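Local atomic coordinates of tyrosinase (Burkholderia thailandensis, PDB entry 5ZRE), a protein that probably uses a pair of copper ions to hydroxylate monophenols and oxidise the resulting diphenols to quinones, as tyrosinases do. Residues 441-446 and 484-489. Sequence-based numbering, arbitrary orientation.
Sequences FIMKAY and IVAHFP
Ala445 meets the ring of Phe488 through a CH-pi contact: its methyl CB stands 3.5 Å from the ring centroid and 2° off the ring normal, over the middle of one face and nearly equidistant from all six carbons. With CG anti to its carbonyl carbon (chi1 -55°), the Phe488 side chain carries its ring across to Ala445. The edge of the same ring is turned to the backbone of Met443, whose O lies near the ring plane, 4.2 Å from Phe488 CE2.

The remaining contacts are apolar and run along Met443. Its thioether chain, bent at its last torsion, passes SD beside the methyl of Ala486, with SD to CB 4.0 Å, and carries its end on to Ile484, where CE of Met443 and CG2 of Ile484 are 3.7 Å apart.

The two strand segments cross at -42° with axes 8.9 Å apart, so that the bridge is built mainly of side chains, as between the facing sheets of a beta sandwich. Strand 441-450 is the middle of one three-stranded antiparallel sheet, between 456-466 and 502-508; strand 483-489 edges the other, beside 426-433. Ile466, Phe507 and Ile432 also pack on Met443, and Val429 on Phe488, extending this buried layer between the sheets.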
ATOM      1  N   PHE A 441      -0.983   6.163 -10.353  1.00 35.65           N
ATOM      2  CA  PHE A 441      -0.052   5.951 -11.470  1.00 39.12           C
ATOM      3  C   PHE A 441       1.357   5.632 -10.950  1.00 37.04           C
ATOM      4  O   PHE A 441       1.673   5.891  -9.781  1.00 34.25           O
ATOM      5  CB  PHE A 441      -0.071   7.159 -12.419  1.00 36.03           C
ATOM      6  CG  PHE A 441       0.492   8.429 -11.849  1.00 35.44           C
ATOM      7  CD1 PHE A 441      -0.322   9.330 -11.171  1.00 39.47           C
ATOM      8  CD2 PHE A 441       1.839   8.736 -12.007  1.00 38.91           C
ATOM      9  CE1 PHE A 441       0.214  10.496 -10.637  1.00 38.09           C
ATOM     10  CE2 PHE A 441       2.372   9.909 -11.489  1.00 36.14           C
ATOM     11  CZ  PHE A 441       1.565  10.768 -10.774  1.00 37.76           C
ATOM     12  N   ILE A 442       2.152   5.028 -11.845  1.00 38.93           N
ATOM     13  CA  ILE A 442       3.527   4.546 -11.587  1.00 39.39           C
ATOM     14  C   ILE A 442       4.478   5.299 -12.525  1.00 41.63           C
ATOM     15  O   ILE A 442       4.253   5.370 -13.731  1.00 44.63           O
ATOM     16  CB  ILE A 442       3.635   3.010 -11.783  1.00 42.74           C
ATOM     17  CG1 ILE A 442       2.681   2.236 -10.873  1.00 44.86           C
ATOM     18  CG2 ILE A 442       5.055   2.485 -11.584  1.00 41.99           C
ATOM     19  CD1 ILE A 442       2.392   0.827 -11.358  1.00 46.51           C
ATOM     20  N   MET A 443       5.525   5.878 -11.960  1.00 46.03           N
ATOM     21  CA  MET A 443       6.623   6.463 -12.719  1.00 45.81           C
ATOM     22  C   MET A 443       7.726   5.421 -12.804  1.00 48.34           C
ATOM     23  O   MET A 443       8.224   5.035 -11.758  1.00 51.67           O
ATOM     24  CB  MET A 443       7.215   7.672 -12.001  1.00 51.79           C
ATOM     25  CG  MET A 443       6.964   8.979 -12.689  1.00 65.15           C
ATOM     26  SD  MET A 443       7.304  10.373 -11.590  1.00 65.30           S
ATOM     27  CE  MET A 443       5.706  10.521 -10.803  1.00 54.66           C
ATOM     28  N   LYS A 444       8.091   4.957 -14.001  1.00 49.55           N
ATOM     29  CA  LYS A 444       9.249   4.066 -14.120  1.00 49.35           C
ATOM     30  C   LYS A 444      10.372   4.820 -14.816  1.00 47.23           C
ATOM     31  O   LYS A 444      10.134   5.381 -15.869  1.00 44.47           O
ATOM     32  CB  LYS A 444       8.913   2.798 -14.903  1.00 53.52           C
ATOM     33  CG  LYS A 444       8.137   1.752 -14.121  1.00 55.49           C
ATOM     34  CD  LYS A 444       7.911   0.477 -14.890  1.00 57.50           C
ATOM     35  CE  LYS A 444       8.623  -0.708 -14.275  1.00 68.08           C
ATOM     36  NZ  LYS A 444       8.029  -1.996 -14.707  1.00 73.28           N
ATOM     37  N   ALA A 445      11.575   4.787 -14.238  1.00 47.50           N
ATOM     38  CA  ALA A 445      12.711   5.552 -14.768  1.00 47.66           C
ATOM     39  C   ALA A 445      13.704   4.615 -15.446  1.00 46.12           C
ATOM     40  O   ALA A 445      13.859   3.460 -15.058  1.00 46.40           O
ATOM     41  CB  ALA A 445      13.392   6.341 -13.665  1.00 51.24           C
ATOM     42  N   TYR A 446      14.412   5.172 -16.429  1.00 54.91           N
ATOM     43  CA  TYR A 446      15.349   4.419 -17.253  1.00 54.43           C
ATOM     44  C   TYR A 446      16.492   5.304 -17.743  1.00 54.00           C
ATOM     45  O   TYR A 446      16.283   6.471 -18.072  1.00 54.92           O
ATOM     46  CB  TYR A 446      14.667   3.906 -18.516  1.00 53.79           C
ATOM     47  CG  TYR A 446      13.597   2.884 -18.281  1.00 54.10           C
ATOM     48  CD1 TYR A 446      13.887   1.528 -18.247  1.00 57.92           C
ATOM     49  CD2 TYR A 446      12.279   3.273 -18.148  1.00 54.93           C
ATOM     50  CE1 TYR A 446      12.888   0.583 -18.068  1.00 59.42           C
ATOM     51  CE2 TYR A 446      11.274   2.344 -17.931  1.00 55.94           C
ATOM     52  CZ  TYR A 446      11.572   0.994 -17.895  1.00 56.74           C
ATOM     53  OH  TYR A 446      10.556   0.101 -17.699  1.00 52.81           O
ATOM     54  N   ILE A 484       5.324  17.290  -8.318  1.00 71.49           N
ATOM     55  CA  ILE A 484       5.789  15.997  -7.793  1.00 68.16           C
ATOM     56  C   ILE A 484       7.270  15.849  -8.133  1.00 61.12           C
ATOM     57  O   ILE A 484       7.696  16.090  -9.256  1.00 59.24           O
ATOM     58  CB  ILE A 484       4.931  14.838  -8.357  1.00 75.53           C
ATOM     59  CG1 ILE A 484       3.754  14.495  -7.433  1.00 81.41           C
ATOM     60  CG2 ILE A 484       5.755  13.598  -8.683  1.00 74.74           C
ATOM     61  CD1 ILE A 484       4.101  13.698  -6.182  1.00 77.16           C
ATOM     62  N   VAL A 485       8.014  15.380  -7.157  1.00 56.99           N
ATOM     63  CA  VAL A 485       9.450  15.261  -7.260  1.00 52.39           C
ATOM     64  C   VAL A 485       9.849  13.810  -7.002  1.00 53.96           C
ATOM     65  O   VAL A 485       9.706  13.343  -5.885  1.00 53.10           O
ATOM     66  CB  VAL A 485      10.128  16.172  -6.229  1.00 54.77           C
ATOM     67  CG1 VAL A 485      11.635  15.949  -6.198  1.00 55.85           C
ATOM     68  CG2 VAL A 485       9.775  17.636  -6.459  1.00 51.70           C
ATOM     69  N   ALA A 486      10.355  13.110  -8.014  1.00 52.96           N
ATOM     70  CA  ALA A 486      10.789  11.721  -7.808  1.00 49.93           C
ATOM     71  C   ALA A 486      12.320  11.673  -7.757  1.00 49.52           C
ATOM     72  O   ALA A 486      12.997  12.488  -8.385  1.00 50.98           O
ATOM     73  CB  ALA A 486      10.248  10.840  -8.911  1.00 48.77           C
ATOM     74  N   HIS A 487      12.834  10.699  -7.025  1.00 48.12           N
ATOM     75  CA  HIS A 487      14.262  10.431  -6.903  1.00 49.83           C
ATOM     76  C   HIS A 487      14.515   8.963  -7.220  1.00 48.91           C
ATOM     77  O   HIS A 487      13.777   8.130  -6.769  1.00 49.93           O
ATOM     78  CB  HIS A 487      14.778  10.706  -5.487  1.00 48.62           C
ATOM     79  CG  HIS A 487      14.605  12.119  -5.053  1.00 54.01           C
ATOM     80  ND1 HIS A 487      15.580  13.081  -5.274  1.00 63.85           N
ATOM     81  CD2 HIS A 487      13.589  12.738  -4.417  1.00 56.14           C
ATOM     82  CE1 HIS A 487      15.170  14.236  -4.780  1.00 65.88           C
ATOM     83  NE2 HIS A 487      13.950  14.050  -4.255  1.00 62.82           N
ATOM     84  N   PHE A 488      15.561   8.676  -7.980  1.00 55.58           N
ATOM     85  CA  PHE A 488      15.943   7.315  -8.264  1.00 51.84           C
ATOM     86  C   PHE A 488      17.441   7.174  -8.050  1.00 52.20           C
ATOM     87  O   PHE A 488      18.195   8.056  -8.451  1.00 61.49           O
ATOM     88  CB  PHE A 488      15.596   6.948  -9.705  1.00 51.23           C
ATOM     89  CG  PHE A 488      14.153   7.160 -10.072  1.00 51.63           C
ATOM     90  CD1 PHE A 488      13.711   8.384 -10.545  1.00 52.64           C
ATOM     91  CD2 PHE A 488      13.234   6.138  -9.940  1.00 54.31           C
ATOM     92  CE1 PHE A 488      12.380   8.576 -10.889  1.00 53.67           C
ATOM     93  CE2 PHE A 488      11.900   6.328 -10.274  1.00 58.42           C
ATOM     94  CZ  PHE A 488      11.475   7.546 -10.748  1.00 58.42           C
ATOM     95  N   PRO A 489      17.866   6.064  -7.449  1.00 55.23           N
ATOM     96  CA  PRO A 489      19.316   5.786  -7.398  1.00 53.57           C
ATOM     97  C   PRO A 489      19.809   5.420  -8.800  1.00 57.81           C
ATOM     98  O   PRO A 489      18.987   4.938  -9.621  1.00 58.94           O
ATOM     99  CB  PRO A 489      19.457   4.581  -6.455  1.00 55.84           C
ATOM    100  CG  PRO A 489      18.106   3.858  -6.561  1.00 51.14           C
ATOM    101  CD  PRO A 489      17.083   4.924  -6.931  1.00 50.35           C
TER